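Side-chain contacts in phosphodiesterase (Salpingoeca rosetta, PDB 7CJ3), which has a bacteriorhodopsin-like transmembrane domain, a bundle of helices spanning the membrane that holds retinal in its interior: residues Asp99-Ala102 and Cys103-Leu107; Leu117-Ser120 and Thr121-Asn124. All blocks are in the same frame, centred on the assembly; numbering follows the deposited sequence.

Contact 1 (Asp99-Ala102 and Cys103-Leu107); sequences DGVA and CISYL. With OLC ((2R)-2,3-dihydroxypropyl (9Z)-octadec-9-enoate), chain Q.
G100 and I104 form a helical pair in which one partner offers bare backbone to a bound OLC: G100 CA lies 3.7 Å from C11 of its carbon chain, with no side chain in between. I104 N donates to G100 O at 3.0 Å (N-H...O 166°). I104 then folds back over this turn. Its chi1 of 59° places CG1 between the backbone N and the carbonyl carbon. From there CG1 approaches V101 O to 3.3 Å, with G100 O also near. C103 CB lies 3.2 Å from G100 O. Residues 99-107 all belong to helix 86-111 of the bacteriorhodopsin-like bundle, where the V101 and I104 side chains meet W32 of helix 17-41. A102, whose side chain is about 6 Å from retinal, touches E133 of helix 128-149. One turn on, Y106 N bonds to A102 O at 3.1 Å, while the tyrosine ring turns an edge to that oxygen, CD2 being the ring atom nearest to A102 O. Beyond the ring, Y106 OH is hydrogen-bonded to D261. V101 O accepts from S105 N at 3.0 Å; the hydroxyl of S105 also leans toward this carbonyl, but the modelled separation is too short to be trusted in detail.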
ATOM      1  N   ASP B  99      -0.785  12.368  -2.486  1.00 26.36           N
ATOM      2  CA  ASP B  99      -0.335  10.951  -2.589  1.00 23.70           C
ATOM      3  C   ASP B  99       0.559  10.782  -3.816  1.00 20.22           C
ATOM      4  O   ASP B  99       1.547  10.048  -3.731  1.00 19.65           O
ATOM      5  CB  ASP B  99      -1.538  10.008  -2.606  1.00 25.79           C
ATOM      6  CG  ASP B  99      -2.089   9.763  -1.211  1.00 26.90           C
ATOM      7  OD1 ASP B  99      -1.516  10.323  -0.230  1.00 29.24           O
ATOM      8  OD2 ASP B  99      -3.050   9.012  -1.100  1.00 27.56           O
ATOM      9  N   GLY B 100       0.206  11.428  -4.919  1.00 18.77           N
ATOM     10  CA  GLY B 100       1.048  11.472  -6.120  1.00 17.28           C
ATOM     11  C   GLY B 100       2.393  12.122  -5.839  1.00 15.88           C
ATOM     12  O   GLY B 100       3.418  11.578  -6.303  1.00 14.94           O
ATOM     13  N   VAL B 101       2.401  13.263  -5.140  1.00 15.36           N
ATOM     14  CA  VAL B 101       3.660  13.996  -4.843  1.00 15.81           C
ATOM     15  C   VAL B 101       4.552  13.043  -4.058  1.00 16.20           C
ATOM     16  O   VAL B 101       5.743  12.925  -4.392  1.00 19.46           O
ATOM     17  CB  VAL B 101       3.423  15.310  -4.076  1.00 15.40           C
ATOM     18  CG1 VAL B 101       4.729  15.910  -3.553  1.00 14.91           C
ATOM     19  CG2 VAL B 101       2.692  16.321  -4.936  1.00 15.64           C
ATOM     20  N   ALA B 102       3.974  12.393  -3.048  1.00 16.37           N
ATOM     21  CA  ALA B 102       4.672  11.420  -2.180  1.00 16.84           C
ATOM     22  C   ALA B 102       5.186  10.268  -3.046  1.00 16.45           C
ATOM     23  O   ALA B 102       6.346   9.893  -2.914  1.00 19.36           O
ATOM     24  CB  ALA B 102       3.749  10.945  -1.086  1.00 17.33           C
ATOM     25  N   CYS B 103       4.375   9.784  -3.964  1.00 15.92           N
ATOM     26  CA  CYS B 103       4.747   8.673  -4.861  1.00 17.05           C
ATOM     27  C   CYS B 103       6.048   8.991  -5.608  1.00 18.17           C
ATOM     28  O   CYS B 103       7.004   8.167  -5.522  1.00 16.13           O
ATOM     29  CB  CYS B 103       3.638   8.385  -5.854  1.00 16.90           C
ATOM     30  SG  CYS B 103       4.139   7.093  -7.014  1.00 19.93           S
ATOM     31  N   ILE B 104       6.079  10.116  -6.340  1.00 19.91           N
ATOM     32  CA  ILE B 104       7.242  10.476  -7.205  1.00 20.83           C
ATOM     33  C   ILE B 104       8.437  10.909  -6.349  1.00 19.49           C
ATOM     34  O   ILE B 104       9.573  10.662  -6.822  1.00 16.56           O
ATOM     35  CB  ILE B 104       6.912  11.520  -8.281  1.00 22.75           C
ATOM     36  CG1 ILE B 104       6.397  12.831  -7.675  1.00 26.75           C
ATOM     37  CG2 ILE B 104       5.943  10.932  -9.288  1.00 23.69           C
ATOM     38  CD1 ILE B 104       5.964  13.895  -8.699  1.00 27.57           C
ATOM     39  N   SER B 105       8.227  11.519  -5.168  1.00 18.28           N
ATOM     40  CA  SER B 105       9.377  11.919  -4.315  1.00 19.42           C
ATOM     41  C   SER B 105      10.093  10.630  -3.914  1.00 18.66           C
ATOM     42  O   SER B 105      11.337  10.559  -4.009  1.00 16.36           O
ATOM     43  CB  SER B 105       9.014  12.778  -3.133  1.00 19.37           C
ATOM     44  OG  SER B 105       7.767  13.422  -3.341  1.00 21.50           O
ATOM     45  N   TYR B 106       9.333   9.610  -3.536  1.00 18.73           N
ATOM     46  CA  TYR B 106       9.940   8.345  -3.053  1.00 19.18           C
ATOM     47  C   TYR B 106      10.584   7.606  -4.235  1.00 17.79           C
ATOM     48  O   TYR B 106      11.691   7.083  -4.022  1.00 17.66           O
ATOM     49  CB  TYR B 106       8.910   7.562  -2.237  1.00 19.78           C
ATOM     50  CG  TYR B 106       8.837   8.000  -0.794  1.00 19.15           C
ATOM     51  CD1 TYR B 106       9.858   7.696   0.095  1.00 18.60           C
ATOM     52  CD2 TYR B 106       7.741   8.699  -0.306  1.00 19.28           C
ATOM     53  CE1 TYR B 106       9.792   8.075   1.431  1.00 19.43           C
ATOM     54  CE2 TYR B 106       7.664   9.089   1.029  1.00 19.37           C
ATOM     55  CZ  TYR B 106       8.692   8.774   1.914  1.00 18.57           C
ATOM     56  OH  TYR B 106       8.624   9.177   3.228  1.00 14.86           O
ATOM     57  N   LEU B 107       9.966   7.613  -5.429  1.00 17.09           N
ATOM     58  CA  LEU B 107      10.547   7.002  -6.662  1.00 17.19           C
ATOM     59  C   LEU B 107      11.926   7.614  -6.911  1.00 16.29           C
ATOM     60  O   LEU B 107      12.862   6.850  -7.185  1.00 14.46           O
ATOM     61  CB  LEU B 107       9.630   7.234  -7.873  1.00 17.59           C
ATOM     62  CG  LEU B 107      10.159   6.717  -9.219  1.00 17.66           C
ATOM     63  CD1 LEU B 107      10.542   5.255  -9.168  1.00 17.61           C
ATOM     64  CD2 LEU B 107       9.131   6.864 -10.320  1.00 17.73           C
TER
HETATM   65  C18 OLC Q 407      -1.909   6.112 -10.578  1.00 37.85           C
HETATM   66  C10 OLC Q 407      -0.466  13.658  -9.253  1.00 40.37           C
HETATM   67  C9  OLC Q 407      -1.794  13.801  -9.365  1.00 40.35           C
HETATM   68  C17 OLC Q 407      -0.447   6.530 -10.608  1.00 39.22           C
HETATM   69  C11 OLC Q 407       0.089  12.300  -9.604  1.00 42.85           C
HETATM   70  C8  OLC Q 407      -2.698  12.652  -9.791  1.00 39.53           C
HETATM   71  C24 OLC Q 407     -10.066  21.561 -13.620  1.00114.59           C
HETATM   72  C16 OLC Q 407      -0.195   7.965 -10.092  1.00 42.15           C
HETATM   73  C12 OLC Q 407       1.600  12.171  -9.772  1.00 41.43           C
HETATM   74  C7  OLC Q 407      -4.042  13.089 -10.365  1.00 42.95           C
HETATM   75  C15 OLC Q 407       1.325   8.288 -10.120  1.00 43.00           C
HETATM   76  C13 OLC Q 407       1.893  10.787 -10.399  1.00 41.38           C
HETATM   77  C6  OLC Q 407      -4.831  14.047  -9.481  1.00 48.01           C
HETATM   78  C14 OLC Q 407       1.781   9.583  -9.443  1.00 38.58           C
HETATM   79  C5  OLC Q 407      -6.348  13.900  -9.753  1.00 59.08           C
HETATM   80  C4  OLC Q 407      -6.990  15.057 -10.521  1.00 68.18           C
HETATM   81  C3  OLC Q 407      -8.177  15.678  -9.786  1.00 79.33           C
HETATM   82  C2  OLC Q 407      -8.361  17.162 -10.135  1.00 95.03           C
HETATM   83  C21 OLC Q 407      -9.911  19.730 -11.910  1.00129.52           C
HETATM   84  C1  OLC Q 407      -9.217  17.364 -11.386  1.00110.30           C
HETATM   85  C22 OLC Q 407     -10.562  20.142 -13.245  1.00120.45           C
HETATM   86  O19 OLC Q 407      -9.082  16.662 -12.380  1.00105.57           O
HETATM   87  O25 OLC Q 407      -9.562  21.729 -14.965  1.00105.49           O
HETATM   88  O23 OLC Q 407     -10.296  19.159 -14.266  1.00117.68           O
HETATM   89  O20 OLC Q 407     -10.240  18.420 -11.454  1.00134.56           O

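Contact 2 (Leu117-Ser120 and Thr121-Asn124); sequences LVDS and TQGN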
ATOM      1  N   LEU B 117      22.309  16.509   2.719  1.00 33.84           N
ATOM      2  CA  LEU B 117      23.172  17.077   3.782  1.00 37.12           C
ATOM      3  C   LEU B 117      23.678  15.918   4.626  1.00 34.76           C
ATOM      4  O   LEU B 117      23.062  14.847   4.566  1.00 38.22           O
ATOM      5  CB  LEU B 117      22.367  18.099   4.597  1.00 38.51           C
ATOM      6  CG  LEU B 117      22.250  19.506   3.988  1.00 41.41           C
ATOM      7  CD1 LEU B 117      22.253  19.490   2.475  1.00 44.47           C
ATOM      8  CD2 LEU B 117      20.999  20.218   4.480  1.00 44.35           C
ATOM      9  N   VAL B 118      24.792  16.121   5.327  1.00 38.95           N
ATOM     10  CA  VAL B 118      25.305  15.193   6.377  1.00 43.04           C
ATOM     11  C   VAL B 118      25.068  15.882   7.726  1.00 44.67           C
ATOM     12  O   VAL B 118      25.465  17.077   7.853  1.00 54.01           O
ATOM     13  CB  VAL B 118      26.780  14.849   6.105  1.00 40.26           C
ATOM     14  CG1 VAL B 118      27.340  13.890   7.115  1.00 46.12           C
ATOM     15  CG2 VAL B 118      26.948  14.285   4.709  1.00 39.34           C
ATOM     16  N   ASP B 119      24.374  15.197   8.654  1.00 44.77           N
ATOM     17  CA  ASP B 119      23.920  15.756   9.967  1.00 40.56           C
ATOM     18  C   ASP B 119      25.126  15.806  10.931  1.00 37.99           C
ATOM     19  O   ASP B 119      26.102  15.001  10.729  1.00 30.42           O
ATOM     20  CB  ASP B 119      22.645  15.070  10.482  1.00 37.72           C
ATOM     21  CG  ASP B 119      22.727  13.615  10.974  1.00 38.39           C
ATOM     22  OD1 ASP B 119      23.845  13.051  11.089  1.00 36.01           O
ATOM     23  OD2 ASP B 119      21.637  13.054  11.267  1.00 36.86           O
ATOM     24  N   SER B 120      25.087  16.773  11.871  1.00 34.95           N
ATOM     25  CA  SER B 120      26.137  17.083  12.882  1.00 35.60           C
ATOM     26  C   SER B 120      26.248  15.939  13.892  1.00 40.14           C
ATOM     27  O   SER B 120      27.380  15.653  14.339  1.00 46.65           O
ATOM     28  CB  SER B 120      25.842  18.370  13.627  1.00 36.05           C
ATOM     29  OG  SER B 120      25.323  19.383  12.772  1.00 36.39           O
ATOM     30  N   THR B 121      25.121  15.323  14.260  1.00 37.42           N
ATOM     31  CA  THR B 121      25.041  14.350  15.374  1.00 34.03           C
ATOM     32  C   THR B 121      25.710  13.030  14.983  1.00 31.41           C
ATOM     33  O   THR B 121      26.421  12.489  15.817  1.00 34.35           O
ATOM     34  CB  THR B 121      23.600  14.219  15.875  1.00 34.17           C
ATOM     35  OG1 THR B 121      22.727  13.915  14.788  1.00 36.83           O
ATOM     36  CG2 THR B 121      23.146  15.497  16.548  1.00 36.70           C
ATOM     37  N   GLN B 122      25.506  12.518  13.777  1.00 32.82           N
ATOM     38  CA  GLN B 122      26.002  11.157  13.381  1.00 33.23           C
ATOM     39  C   GLN B 122      26.714  11.187  12.024  1.00 32.45           C
ATOM     40  O   GLN B 122      27.363  10.202  11.698  1.00 33.16           O
ATOM     41  CB  GLN B 122      24.845  10.153  13.312  1.00 31.37           C
ATOM     42  CG  GLN B 122      24.352   9.689  14.673  1.00 30.08           C
ATOM     43  CD  GLN B 122      23.333  10.592  15.302  1.00 29.80           C
ATOM     44  OE1 GLN B 122      22.534  11.249  14.628  1.00 34.02           O
ATOM     45  NE2 GLN B 122      23.328  10.591  16.626  1.00 33.47           N
ATOM     46  N   GLY B 123      26.605  12.274  11.260  1.00 32.89           N
ATOM     47  CA  GLY B 123      27.061  12.295   9.864  1.00 34.90           C
ATOM     48  C   GLY B 123      26.189  11.407   8.983  1.00 34.36           C
ATOM     49  O   GLY B 123      26.696  10.891   7.962  1.00 34.34           O
ATOM     50  N   ASN B 124      24.922  11.238   9.377  1.00 35.74           N
ATOM     51  CA  ASN B 124      23.862  10.512   8.633  1.00 32.08           C
ATOM     52  C   ASN B 124      23.343  11.446   7.558  1.00 30.44           C
ATOM     53  O   ASN B 124      23.444  12.660   7.689  1.00 26.81           O
ATOM     54  CB  ASN B 124      22.713  10.057   9.550  1.00 29.72           C
ATOM     55  CG  ASN B 124      22.988   8.752  10.280  1.00 25.63           C
ATOM     56  OD1 ASN B 124      23.931   8.045   9.957  1.00 23.04           O
ATOM     57  ND2 ASN B 124      22.175   8.423  11.262  1.00 26.79           N
TER
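The backbone doubles back between D119 and N124, the end-to-end directions of 117-120 and 121-124 differing by 150°, and D119 N bonds to N124 O at 2.9 Å. This is the turn of a small β hairpin whose strands, 117-118 and 125-126, are antiparallel; it links helix 86-111 to helix 128-149, much as a hairpin joins helices B and C in bacteriorhodopsin. A weak bond from G123 N to D119 O, at 2.8 Å, closes the turn, and G123 takes up a positive phi. A chi1 of 70° swings the D119 carboxylate in toward the backbone of 122-124. There OD1 accepts from Q122 N at 3.2 Å and from N124 N at 2.7 Å, the two donors arriving from opposite faces of the carboxylate plane. N124 runs alongside D119, its CB 3.6 Å from OD2 of D119. V118 CG1 comes 3.2 Å from G123 O. Q122 NE2 is bonded to the carbonyl of R244, while Q122 OE1 accepts from T121 OG1 at 2.7 Å, with the hydroxyl 53° out of the amide plane.

In the fold
Contact 1 is buried in the bundle and contact 2 is at the surface: their centres lie about 11 and 22 Å from the centre of the chain. They are in series, since helix 86-111, which carries 99-107, is followed directly by strand 117-118, yet their nearest atoms stay about 14 Å apart and do not touch. In contact 1 regular i to i+4 backbone bonds satisfy the main chain; most side chains meet helices 17-41, 58-81 and 128-149, while the bare CA of G100 faces OLC. In contact 2 no helix supplies that pattern, and a single carboxylate takes up amide hydrogens of the turn, a polar solution to an exposed reversal. Contact 2 nevertheless reaches a neighbouring helix too, 235-245.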